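PDB 4H3K: RNA polymerase II subunit A C-terminal domain phosphatase SSU72 from Homo sapiens, which removes phosphate from serine and threonine residues of the C-terminal domain of RNA polymerase II and takes part in RNA processing and transcription termination. Local coordinates for residues V140-L143 and N144-E147. The protein carries 1 engineered substitution. Numbering follows the deposited sequence.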
ATOM      1  N   VAL B 140      -9.017  -7.916  -0.584  1.00 24.05           N
ATOM      2  CA  VAL B 140      -7.613  -8.355  -0.605  1.00 23.61           C
ATOM      3  C   VAL B 140      -7.197  -8.967  -1.952  1.00 25.36           C
ATOM      4  O   VAL B 140      -6.117  -8.639  -2.484  1.00 25.50           O
ATOM      5  CB  VAL B 140      -7.309  -9.311   0.571  1.00 24.05           C
ATOM      6  CG1 VAL B 140      -5.913  -9.935   0.424  1.00 25.34           C
ATOM      7  CG2 VAL B 140      -7.397  -8.529   1.892  1.00 21.24           C
ATOM      8  N   GLU B 141      -8.052  -9.832  -2.507  1.00 25.42           N
ATOM      9  CA  GLU B 141      -7.769 -10.394  -3.816  1.00 26.88           C
ATOM     10  C   GLU B 141      -7.558  -9.286  -4.844  1.00 26.85           C
ATOM     11  O   GLU B 141      -6.614  -9.337  -5.630  1.00 26.99           O
ATOM     12  CB  GLU B 141      -8.893 -11.304  -4.309  1.00 27.69           C
ATOM     13  CG  GLU B 141      -8.461 -11.984  -5.646  1.00 34.57           C
ATOM     14  CD  GLU B 141      -9.357 -13.113  -6.068  1.00 43.10           C
ATOM     15  OE1 GLU B 141     -10.507 -13.170  -5.577  1.00 45.80           O
ATOM     16  OE2 GLU B 141      -8.900 -13.947  -6.896  1.00 49.76           O
ATOM     17  N   ASP B 142      -8.461  -8.305  -4.854  1.00 25.88           N
ATOM     18  CA  ASP B 142      -8.360  -7.198  -5.784  1.00 27.33           C
ATOM     19  C   ASP B 142      -7.028  -6.413  -5.605  1.00 26.74           C
ATOM     20  O   ASP B 142      -6.250  -6.287  -6.540  1.00 26.91           O
ATOM     21  CB  ASP B 142      -9.550  -6.257  -5.594  1.00 27.57           C
ATOM     22  CG  ASP B 142      -9.617  -5.201  -6.652  1.00 33.40           C
ATOM     23  OD1 ASP B 142      -9.257  -5.503  -7.799  1.00 40.08           O
ATOM     24  OD2 ASP B 142     -10.015  -4.065  -6.362  1.00 37.62           O
ATOM     25  N   LEU B 143      -6.780  -5.865  -4.418  1.00 24.35           N
ATOM     26  CA  LEU B 143      -5.567  -5.063  -4.213  1.00 24.37           C
ATOM     27  C   LEU B 143      -4.272  -5.851  -4.428  1.00 24.50           C
ATOM     28  O   LEU B 143      -3.281  -5.310  -4.930  1.00 24.35           O
ATOM     29  CB  LEU B 143      -5.568  -4.464  -2.793  1.00 21.96           C
ATOM     30  CG  LEU B 143      -6.749  -3.531  -2.496  1.00 21.67           C
ATOM     31  CD1 LEU B 143      -6.721  -3.064  -1.021  1.00 20.35           C
ATOM     32  CD2 LEU B 143      -6.765  -2.315  -3.497  1.00 23.27           C
ATOM     33  N   ASN B 144      -4.276  -7.132  -4.059  1.00 25.27           N
ATOM     34  CA  ASN B 144      -3.084  -7.965  -4.246  1.00 26.94           C
ATOM     35  C   ASN B 144      -2.823  -8.277  -5.727  1.00 28.56           C
ATOM     36  O   ASN B 144      -1.712  -8.643  -6.088  1.00 29.61           O
ATOM     37  CB  ASN B 144      -3.182  -9.278  -3.449  1.00 27.20           C
ATOM     38  CG  ASN B 144      -1.877 -10.102  -3.507  1.00 29.39           C
ATOM     39  OD1 ASN B 144      -0.849  -9.696  -2.959  1.00 27.83           O
ATOM     40  ND2 ASN B 144      -1.926 -11.259  -4.171  1.00 29.64           N
ATOM     41  N   SER B 145      -3.833  -8.142  -6.572  1.00 29.22           N
ATOM     42  CA  SER B 145      -3.662  -8.357  -8.023  1.00 31.98           C
ATOM     43  C   SER B 145      -3.359  -7.046  -8.798  1.00 32.85           C
ATOM     44  O   SER B 145      -3.095  -7.083  -9.986  1.00 33.59           O
ATOM     45  CB  SER B 145      -4.901  -9.041  -8.591  1.00 30.95           C
ATOM     46  OG  SER B 145      -5.966  -8.116  -8.578  1.00 33.42           O
ATOM     47  N   ARG B 146      -3.377  -5.893  -8.118  1.00 32.91           N
ATOM     48  CA  ARG B 146      -2.929  -4.629  -8.741  1.00 34.38           C
ATOM     49  C   ARG B 146      -1.413  -4.474  -8.606  1.00 35.18           C
ATOM     50  O   ARG B 146      -0.859  -4.777  -7.558  1.00 35.66           O
ATOM     51  CB  ARG B 146      -3.629  -3.422  -8.091  1.00 33.86           C
ATOM     52  CG  ARG B 146      -5.159  -3.466  -8.180  1.00 35.18           C
ATOM     53  CD  ARG B 146      -5.803  -2.238  -7.531  1.00 38.13           C
ATOM     54  NE  ARG B 146      -7.253  -2.391  -7.401  1.00 40.24           N
ATOM     55  CZ  ARG B 146      -8.095  -1.413  -7.072  1.00 40.89           C
ATOM     56  NH1 ARG B 146      -7.645  -0.191  -6.830  1.00 41.52           N
ATOM     57  NH2 ARG B 146      -9.393  -1.661  -6.952  1.00 40.01           N
ATOM     58  N   GLU B 147      -0.740  -3.963  -9.628  1.00 36.49           N
ATOM     59  CA  GLU B 147       0.712  -3.761  -9.547  1.00 37.16           C
ATOM     60  C   GLU B 147       1.043  -2.701  -8.499  1.00 35.82           C
ATOM     61  O   GLU B 147       0.413  -1.669  -8.471  1.00 35.18           O
ATOM     62  CB  GLU B 147       1.284  -3.302 -10.897  1.00 39.64           C
ATOM     63  CG  GLU B 147       1.403  -4.373 -11.957  1.00 43.55           C
ATOM     64  CD  GLU B 147       2.224  -3.917 -13.173  1.00 49.09           C
ATOM     65  OE1 GLU B 147       2.983  -2.895 -13.086  1.00 49.42           O
ATOM     66  OE2 GLU B 147       2.110  -4.610 -14.210  1.00 51.63           O
TER
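Just past helix 133-145, Arg146 turns its side chain back to meet Asp142 and Leu143. Arg146 CB lies 3.7 Å from Leu143 O, a van der Waals approach to the last turn. With CG set anti to the carbonyl carbon (chi1 -58°), Arg146 CG passes 3.4 Å from Asp142 O, and the chain then runs extended to NE. Arg146 CD comes alongside Leu143 CD2, the methyl that next sits over the centre of one face of the Arg146 guanidinium, 3.8 Å above its plane. At the tip Arg146 NH2 donates to Asp142 OD2 at 2.6 Å, a short salt bridge made on the syn side but tilted from the carboxylate plane. The bond is bent, with an N-H...O angle of 143°. Carboxylate and guanidinium planes stand 75° apart, so a single oxygen is gripped rather than a flat paired contact formed.

This is the C-terminal turn of helix 133-145, the crossover helix of a beta-alpha-beta unit between strands 127-130 and 153-159. Here the backbone bonding changes: Asn144 N still reaches Val140 O in the regular i to i+4 manner at 2.9 Å, whereas Ser145 N pairs only weakly with Glu141 O and Arg146 N makes its better bond three residues back, to Leu143 O. Ser145 OG, tucked back between its own N and C atoms, donates to Asp142 O at 2.8 Å; Ser145 N reaches that oxygen from the same face. Replacing Arg146 with alanine is likely to leave the Asp142 carboxylate without its cationic mate and Leu143 CD2 without the flat group it packs against. Beyond the turn, Arg146 NH1 and NH2 make weak hydrogen bonds to Cys121 O and Phe118 O, respectively, while Leu143 also packs on Cys212 of strand 207-213.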